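Local coordinates for protein CdiI (Burkholderia pseudomallei 1026a, PDB 4G6V) that probably acts as the immunity protein of a contact-dependent growth inhibition system, binding its cognate CdiA-CT tRNase toxin and protecting the cell that makes it, at residues Y8-R13 against G88-I93; D4-L9 against F61-L66. All coordinates share one frame; numbering follows the deposited sequence.

Interaction 1: Y8-R13 against G88-I93; sequences YLSIDR and GGAILI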
ATOM      1  N   TYR B   8       5.652   7.140  -9.487  1.00 19.33           N
ATOM      2  CA  TYR B   8       5.983   8.528  -9.789  1.00 23.93           C
ATOM      3  C   TYR B   8       6.332   8.728 -11.265  1.00 30.09           C
ATOM      4  O   TYR B   8       7.036   7.902 -11.875  1.00 24.88           O
ATOM      5  CB  TYR B   8       7.158   8.985  -8.936  1.00 26.60           C
ATOM      6  CG  TYR B   8       7.011   8.649  -7.480  1.00 28.20           C
ATOM      7  CD1 TYR B   8       6.794   9.642  -6.550  1.00 22.62           C
ATOM      8  CD2 TYR B   8       7.083   7.322  -7.035  1.00 27.85           C
ATOM      9  CE1 TYR B   8       6.660   9.343  -5.207  1.00 32.14           C
ATOM     10  CE2 TYR B   8       6.964   7.012  -5.695  1.00 24.41           C
ATOM     11  CZ  TYR B   8       6.750   8.029  -4.785  1.00 33.66           C
ATOM     12  OH  TYR B   8       6.619   7.743  -3.447  1.00 30.64           O
ATOM     13  N   LEU B   9       5.845   9.837 -11.823  1.00 30.50           N
ATOM     14  CA  LEU B   9       6.058  10.154 -13.228  1.00 26.81           C
ATOM     15  C   LEU B   9       6.719  11.507 -13.418  1.00 34.73           C
ATOM     16  O   LEU B   9       6.487  12.446 -12.658  1.00 38.80           O
ATOM     17  CB  LEU B   9       4.739  10.129 -13.999  1.00 32.93           C
ATOM     18  CG  LEU B   9       3.991   8.804 -14.147  1.00 36.57           C
ATOM     19  CD1 LEU B   9       2.656   9.043 -14.810  1.00 38.30           C
ATOM     20  CD2 LEU B   9       4.804   7.787 -14.937  1.00 30.24           C
ATOM     21  N   SER B  10       7.538  11.611 -14.455  1.00 39.50           N
ATOM     22  CA  SER B  10       8.189  12.865 -14.768  1.00 31.58           C
ATOM     23  C   SER B  10       7.220  13.764 -15.547  1.00 32.94           C
ATOM     24  O   SER B  10       7.349  14.981 -15.508  1.00 35.21           O
ATOM     25  CB  SER B  10       9.467  12.614 -15.555  1.00 25.87           C
ATOM     26  OG  SER B  10       9.160  12.192 -16.869  1.00 40.02           O
ATOM     27  N   ILE B  11       6.236  13.162 -16.222  1.00 31.61           N
ATOM     28  CA  ILE B  11       5.242  13.920 -17.001  1.00 26.90           C
ATOM     29  C   ILE B  11       4.125  14.523 -16.137  1.00 31.12           C
ATOM     30  O   ILE B  11       3.943  14.149 -14.986  1.00 36.79           O
ATOM     31  CB  ILE B  11       4.625  13.075 -18.150  1.00 21.73           C
ATOM     32  CG1 ILE B  11       3.913  11.844 -17.605  1.00 31.53           C
ATOM     33  CG2 ILE B  11       5.705  12.609 -19.087  1.00 28.90           C
ATOM     34  CD1 ILE B  11       3.163  11.067 -18.654  1.00 32.72           C
ATOM     35  N   ASP B  12       3.378  15.469 -16.694  1.00 43.81           N
ATOM     36  CA  ASP B  12       2.308  16.133 -15.938  1.00 37.61           C
ATOM     37  C   ASP B  12       1.049  15.265 -15.805  1.00 37.27           C
ATOM     38  O   ASP B  12       0.909  14.222 -16.461  1.00 32.54           O
ATOM     39  CB  ASP B  12       1.983  17.508 -16.520  1.00 30.22           C
ATOM     40  CG  ASP B  12       1.290  17.423 -17.874  1.00 59.29           C
ATOM     41  OD1 ASP B  12       0.529  18.356 -18.234  1.00 55.68           O
ATOM     42  OD2 ASP B  12       1.503  16.412 -18.577  1.00 66.08           O
ATOM     43  N   ARG B  13       0.153  15.698 -14.931  1.00 32.57           N
ATOM     44  CA  ARG B  13      -0.994  14.894 -14.542  1.00 28.80           C
ATOM     45  C   ARG B  13      -1.881  14.505 -15.732  1.00 35.66           C
ATOM     46  O   ARG B  13      -2.144  13.321 -15.968  1.00 31.86           O
ATOM     47  CB  ARG B  13      -1.784  15.625 -13.467  1.00 23.73           C
ATOM     48  CG  ARG B  13      -2.977  14.868 -12.979  1.00 39.47           C
ATOM     49  CD  ARG B  13      -3.981  15.800 -12.386  1.00 27.08           C
ATOM     50  NE  ARG B  13      -4.329  16.837 -13.356  1.00 49.36           N
ATOM     51  CZ  ARG B  13      -5.041  16.614 -14.465  1.00 54.19           C
ATOM     52  NH1 ARG B  13      -5.465  15.378 -14.741  1.00 43.97           N
ATOM     53  NH2 ARG B  13      -5.328  17.617 -15.300  1.00 38.74           N
ATOM     54  N   GLY B  88       6.959   8.028 -23.443  1.00 73.60           N
ATOM     55  CA  GLY B  88       7.367   9.422 -23.514  1.00 73.92           C
ATOM     56  C   GLY B  88       7.930  10.033 -22.238  1.00 77.45           C
ATOM     57  O   GLY B  88       8.089  11.257 -22.157  1.00 65.77           O
ATOM     58  N   GLY B  89       8.247   9.197 -21.249  1.00 74.41           N
ATOM     59  CA  GLY B  89       8.760   9.695 -19.985  1.00 56.58           C
ATOM     60  C   GLY B  89       9.290   8.640 -19.027  1.00 59.35           C
ATOM     61  O   GLY B  89       9.223   7.433 -19.277  1.00 54.23           O
ATOM     62  N   ALA B  90       9.819   9.118 -17.908  1.00 48.13           N
ATOM     63  CA  ALA B  90      10.400   8.264 -16.888  1.00 39.63           C
ATOM     64  C   ALA B  90       9.369   7.901 -15.807  1.00 48.93           C
ATOM     65  O   ALA B  90       8.493   8.714 -15.450  1.00 41.39           O
ATOM     66  CB  ALA B  90      11.598   8.965 -16.264  1.00 36.08           C
ATOM     67  N   ILE B  91       9.461   6.674 -15.299  1.00 25.34           N
ATOM     68  CA  ILE B  91       8.591   6.252 -14.204  1.00 36.23           C
ATOM     69  C   ILE B  91       9.386   5.540 -13.127  1.00 28.61           C
ATOM     70  O   ILE B  91      10.210   4.689 -13.424  1.00 29.41           O
ATOM     71  CB  ILE B  91       7.347   5.399 -14.673  1.00 27.82           C
ATOM     72  CG1 ILE B  91       6.363   5.212 -13.524  1.00 29.98           C
ATOM     73  CG2 ILE B  91       7.727   4.055 -15.226  1.00 19.21           C
ATOM     74  CD1 ILE B  91       5.267   4.205 -13.819  1.00 32.15           C
ATOM     75  N   LEU B  92       9.169   5.917 -11.875  1.00 25.97           N
ATOM     76  CA  LEU B  92       9.754   5.180 -10.764  1.00 27.70           C
ATOM     77  C   LEU B  92       8.613   4.401 -10.121  1.00 31.34           C
ATOM     78  O   LEU B  92       7.540   4.959  -9.903  1.00 22.06           O
ATOM     79  CB  LEU B  92      10.400   6.154  -9.776  1.00 24.57           C
ATOM     80  CG  LEU B  92      10.613   5.715  -8.330  1.00 32.03           C
ATOM     81  CD1 LEU B  92      11.675   4.670  -8.280  1.00 28.74           C
ATOM     82  CD2 LEU B  92      10.983   6.899  -7.461  1.00 23.76           C
ATOM     83  N   ILE B  93       8.809   3.113  -9.856  1.00 32.03           N
ATOM     84  CA  ILE B  93       7.777   2.328  -9.159  1.00 32.91           C
ATOM     85  C   ILE B  93       8.290   1.749  -7.847  1.00 29.33           C
ATOM     86  O   ILE B  93       9.162   0.887  -7.850  1.00 31.18           O
ATOM     87  CB  ILE B  93       7.258   1.143 -10.007  1.00 35.64           C
ATOM     88  CG1 ILE B  93       6.667   1.625 -11.333  1.00 35.50           C
ATOM     89  CG2 ILE B  93       6.236   0.322  -9.205  1.00 26.78           C
ATOM     90  CD1 ILE B  93       6.172   0.482 -12.218  1.00 39.48           C
TER

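Interaction 2: D4-L9 against F61-L66; sequences DLFCYL and FFLVSL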
ATOM      1  N   ASP B   4       0.491  -1.916  -2.479  1.00 29.20           N
ATOM      2  CA  ASP B   4       0.317  -0.782  -3.370  1.00 29.25           C
ATOM      3  C   ASP B   4       1.617  -0.425  -4.081  1.00 30.75           C
ATOM      4  O   ASP B   4       2.665  -0.287  -3.454  1.00 29.01           O
ATOM      5  CB  ASP B   4      -0.219   0.433  -2.594  1.00 27.73           C
ATOM      6  CG  ASP B   4      -1.653   0.236  -2.123  1.00 39.21           C
ATOM      7  OD1 ASP B   4      -2.460  -0.307  -2.912  1.00 44.77           O
ATOM      8  OD2 ASP B   4      -1.976   0.610  -0.972  1.00 30.92           O
ATOM      9  N   LEU B   5       1.533  -0.274  -5.396  1.00 34.31           N
ATOM     10  CA  LEU B   5       2.635   0.262  -6.183  1.00 29.73           C
ATOM     11  C   LEU B   5       2.520   1.790  -6.233  1.00 28.98           C
ATOM     12  O   LEU B   5       1.529   2.345  -6.721  1.00 24.07           O
ATOM     13  CB  LEU B   5       2.645  -0.369  -7.584  1.00 30.71           C
ATOM     14  CG  LEU B   5       2.732  -1.911  -7.581  1.00 31.59           C
ATOM     15  CD1 LEU B   5       2.689  -2.516  -8.977  1.00 24.82           C
ATOM     16  CD2 LEU B   5       3.966  -2.412  -6.829  1.00 20.48           C
ATOM     17  N   PHE B   6       3.519   2.450  -5.662  1.00 22.86           N
ATOM     18  CA  PHE B   6       3.627   3.893  -5.710  1.00 22.42           C
ATOM     19  C   PHE B   6       4.343   4.263  -6.993  1.00 27.76           C
ATOM     20  O   PHE B   6       5.480   3.878  -7.195  1.00 33.43           O
ATOM     21  CB  PHE B   6       4.427   4.397  -4.524  1.00 20.38           C
ATOM     22  CG  PHE B   6       3.615   4.584  -3.306  1.00 26.26           C
ATOM     23  CD1 PHE B   6       3.529   5.819  -2.693  1.00 30.36           C
ATOM     24  CD2 PHE B   6       2.891   3.532  -2.779  1.00 25.13           C
ATOM     25  CE1 PHE B   6       2.734   5.992  -1.552  1.00 30.87           C
ATOM     26  CE2 PHE B   6       2.101   3.696  -1.632  1.00 25.36           C
ATOM     27  CZ  PHE B   6       2.024   4.926  -1.028  1.00 23.79           C
ATOM     28  N   CYS B   7       3.685   5.009  -7.862  1.00 24.80           N
ATOM     29  CA  CYS B   7       4.216   5.260  -9.189  1.00 20.91           C
ATOM     30  C   CYS B   7       4.411   6.729  -9.350  1.00 18.81           C
ATOM     31  O   CYS B   7       3.456   7.479  -9.331  1.00 29.17           O
ATOM     32  CB  CYS B   7       3.231   4.772 -10.249  1.00 20.30           C
ATOM     33  SG  CYS B   7       2.888   2.995 -10.147  1.00 28.53           S
ATOM     34  N   TYR B   8       5.652   7.140  -9.487  1.00 19.33           N
ATOM     35  CA  TYR B   8       5.983   8.528  -9.789  1.00 23.93           C
ATOM     36  C   TYR B   8       6.332   8.728 -11.265  1.00 30.09           C
ATOM     37  O   TYR B   8       7.036   7.902 -11.875  1.00 24.88           O
ATOM     38  CB  TYR B   8       7.158   8.985  -8.936  1.00 26.60           C
ATOM     39  CG  TYR B   8       7.011   8.649  -7.480  1.00 28.20           C
ATOM     40  CD1 TYR B   8       6.794   9.642  -6.550  1.00 22.62           C
ATOM     41  CD2 TYR B   8       7.083   7.322  -7.035  1.00 27.85           C
ATOM     42  CE1 TYR B   8       6.660   9.343  -5.207  1.00 32.14           C
ATOM     43  CE2 TYR B   8       6.964   7.012  -5.695  1.00 24.41           C
ATOM     44  CZ  TYR B   8       6.750   8.029  -4.785  1.00 33.66           C
ATOM     45  OH  TYR B   8       6.619   7.743  -3.447  1.00 30.64           O
ATOM     46  N   LEU B   9       5.845   9.837 -11.823  1.00 30.50           N
ATOM     47  CA  LEU B   9       6.058  10.154 -13.228  1.00 26.81           C
ATOM     48  C   LEU B   9       6.719  11.507 -13.418  1.00 34.73           C
ATOM     49  O   LEU B   9       6.487  12.446 -12.658  1.00 38.80           O
ATOM     50  CB  LEU B   9       4.739  10.129 -13.999  1.00 32.93           C
ATOM     51  CG  LEU B   9       3.991   8.804 -14.147  1.00 36.57           C
ATOM     52  CD1 LEU B   9       2.656   9.043 -14.810  1.00 38.30           C
ATOM     53  CD2 LEU B   9       4.804   7.787 -14.937  1.00 30.24           C
ATOM     54  N   PHE B  61       1.819  11.594  -9.778  1.00 29.48           N
ATOM     55  CA  PHE B  61       1.898  10.391  -8.976  1.00 23.23           C
ATOM     56  C   PHE B  61       0.564   9.652  -9.091  1.00 29.21           C
ATOM     57  O   PHE B  61      -0.504  10.267  -9.194  1.00 24.51           O
ATOM     58  CB  PHE B  61       2.135  10.762  -7.512  1.00 20.33           C
ATOM     59  CG  PHE B  61       1.893   9.635  -6.573  1.00 20.85           C
ATOM     60  CD1 PHE B  61       2.934   8.837  -6.153  1.00 22.97           C
ATOM     61  CD2 PHE B  61       0.614   9.347  -6.128  1.00 24.11           C
ATOM     62  CE1 PHE B  61       2.700   7.776  -5.288  1.00 31.50           C
ATOM     63  CE2 PHE B  61       0.375   8.288  -5.262  1.00 26.71           C
ATOM     64  CZ  PHE B  61       1.411   7.502  -4.838  1.00 23.52           C
ATOM     65  N   PHE B  62       0.611   8.335  -9.094  1.00 23.04           N
ATOM     66  CA  PHE B  62      -0.630   7.597  -8.968  1.00 25.48           C
ATOM     67  C   PHE B  62      -0.345   6.259  -8.296  1.00 30.69           C
ATOM     68  O   PHE B  62       0.814   5.842  -8.166  1.00 25.78           O
ATOM     69  CB  PHE B  62      -1.300   7.401 -10.326  1.00 26.73           C
ATOM     70  CG  PHE B  62      -0.562   6.464 -11.211  1.00 24.56           C
ATOM     71  CD1 PHE B  62      -0.705   5.087 -11.051  1.00 28.30           C
ATOM     72  CD2 PHE B  62       0.298   6.940 -12.183  1.00 29.49           C
ATOM     73  CE1 PHE B  62       0.003   4.188 -11.848  1.00 27.85           C
ATOM     74  CE2 PHE B  62       1.019   6.046 -12.987  1.00 33.69           C
ATOM     75  CZ  PHE B  62       0.866   4.660 -12.814  1.00 23.56           C
ATOM     76  N   LEU B  63      -1.404   5.592  -7.864  1.00 29.57           N
ATOM     77  CA  LEU B  63      -1.264   4.373  -7.100  1.00 24.41           C
ATOM     78  C   LEU B  63      -1.869   3.196  -7.859  1.00 27.07           C
ATOM     79  O   LEU B  63      -2.855   3.351  -8.586  1.00 27.59           O
ATOM     80  CB  LEU B  63      -1.934   4.562  -5.749  1.00 26.63           C
ATOM     81  CG  LEU B  63      -1.467   3.725  -4.562  1.00 38.74           C
ATOM     82  CD1 LEU B  63      -0.002   3.997  -4.290  1.00 30.03           C
ATOM     83  CD2 LEU B  63      -2.323   4.031  -3.321  1.00 28.12           C
ATOM     84  N   VAL B  64      -1.245   2.028  -7.716  1.00 29.32           N
ATOM     85  CA  VAL B  64      -1.790   0.774  -8.237  1.00 30.80           C
ATOM     86  C   VAL B  64      -1.948  -0.221  -7.080  1.00 34.64           C
ATOM     87  O   VAL B  64      -0.972  -0.651  -6.484  1.00 38.24           O
ATOM     88  CB  VAL B  64      -0.898   0.148  -9.336  1.00 20.45           C
ATOM     89  CG1 VAL B  64      -1.538  -1.101  -9.934  1.00 21.64           C
ATOM     90  CG2 VAL B  64      -0.656   1.133 -10.435  1.00 25.41           C
ATOM     91  N   SER B  65      -3.187  -0.571  -6.761  1.00 36.69           N
ATOM     92  CA  SER B  65      -3.461  -1.477  -5.659  1.00 35.93           C
ATOM     93  C   SER B  65      -3.661  -2.893  -6.132  1.00 37.48           C
ATOM     94  O   SER B  65      -4.270  -3.129  -7.178  1.00 37.71           O
ATOM     95  CB  SER B  65      -4.699  -1.026  -4.908  1.00 24.21           C
ATOM     96  OG  SER B  65      -4.414   0.167  -4.191  1.00 31.14           O
ATOM     97  N   LEU B  66      -3.127  -3.829  -5.353  1.00 27.26           N
ATOM     98  CA  LEU B  66      -3.333  -5.242  -5.600  1.00 28.46           C
ATOM     99  C   LEU B  66      -4.702  -5.591  -5.008  1.00 41.84           C
ATOM    100  O   LEU B  66      -4.881  -5.677  -3.778  1.00 40.65           O
ATOM    101  CB  LEU B  66      -2.209  -6.078  -4.974  1.00 29.92           C
ATOM    102  CG  LEU B  66      -2.338  -7.606  -5.053  1.00 39.58           C
ATOM    103  CD1 LEU B  66      -2.153  -8.115  -6.488  1.00 33.78           C
ATOM    104  CD2 LEU B  66      -1.382  -8.330  -4.070  1.00 25.87           C
TER

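Interaction 1: Y8-R13 against G88-I93
Gly88 and Ile11 touch at the loop end of this contact, where Gly88 O lies 4.1 Å from Ile11 CG2 in a poorly ordered part of the model. Gly89 follows with its CA beside Ser10 OG and the same Ile11 methyl. Backbone bonding starts at Ala90, just ahead of the strand. Its O accepts the N-H of Ser10 (Ser10 N to Ala90 O 3.2 Å), the donor tilted 21° from the carbonyl plane. Ala90 N in turn makes a weak bond to Ser10 OG at 3.3 Å; with chi1 at 72°, that hydroxyl oxygen stands between the N and the carbonyl carbon of Ser10. Ile91 sits opposite Leu9 in an antiparallel non-hydrogen-bonded pair, the two side chains side by side and pointing the same way, with Leu9 CD2 against CB and CG1 of Ile91. Leu92 and Tyr8 form the hydrogen-bonded pair, with Tyr8 N to Leu92 O and Leu92 N to Tyr8 O both at 2.9 Å. Leu92 O also lies in the plane of the Tyr8 ring at its edge, and Leu92 CD2 packs 3.9 Å from Tyr8 CD2. Strand 91-95 thus runs antiparallel beside strand 4-9. Helix 45-53 packs on Tyr8, on one face of the sheet, while Leu9 and Ile91, on the other face, meet Ala16 of helix 13-26 and Val83 of helix 75-84 respectively.

Interaction 2: D4-L9 against F61-L66
Two inner strands of the antiparallel sheet meet here, with Leu5 facing Val64 and Cys7 facing Phe62 as hydrogen-bonded pairs. Leu5 N reaches Val64 O at 2.8 Å, Cys7 N reaches Phe62 O at 3.0 Å, and each pair is closed by a second N-H···O bond running back. On the face carrying Cys7, its CB stands over the Phe62 ring, 3.6 Å from the centroid and 17° off the normal, while SG approaches the same ring obliquely. Leu9 CD1 lies at the edge of that ring, near its plane. The other face is more aromatic. Phe61 turns its edge toward the face of Tyr8, with centroids 5.2 Å apart and planes at 73°, and its CE1 and CZ also meet Phe6 CD1 in an oblique ring pair. Leu63 CD1 lies over a face of Phe6, displaced toward the rim. Farther along, Ser65 OG donates a hydrogen bond to Asp4 OD1, though the very short modelled separation is doubtful. Asp4 OD2 forms a salt bridge to Lys121 of the toxin chain, whose Thr117, Ser124 and Gly125 pack on Phe6, Phe61 and Leu63. The result is an antiparallel strand pair at the middle of the antiparallel sheet of an alpha+beta fold, bearing an aromatic cluster of Phe6, Tyr8 and Phe61 on the face that takes part in toxin binding.

Strand 4-9 is common to both contacts: strand 91-95 pairs along one of its edges in interaction 1 and strand 60-66 along the other in interaction 2, so Tyr8 and Leu9 serve both. Interaction 2 is the more deeply buried, near the centre of the chain, and rich in aromatic and sulfur contacts. Interaction 1 lies farther out and runs out into a poorly ordered loop, where backbone bonds and a serine hydroxyl do much of the work. The two join directly on one face, where Ile93 packs on Leu5 and Cys7, and Ile91 on Cys7. Within the complex the toxin touches interaction 2, whereas no other chain reaches interaction 1.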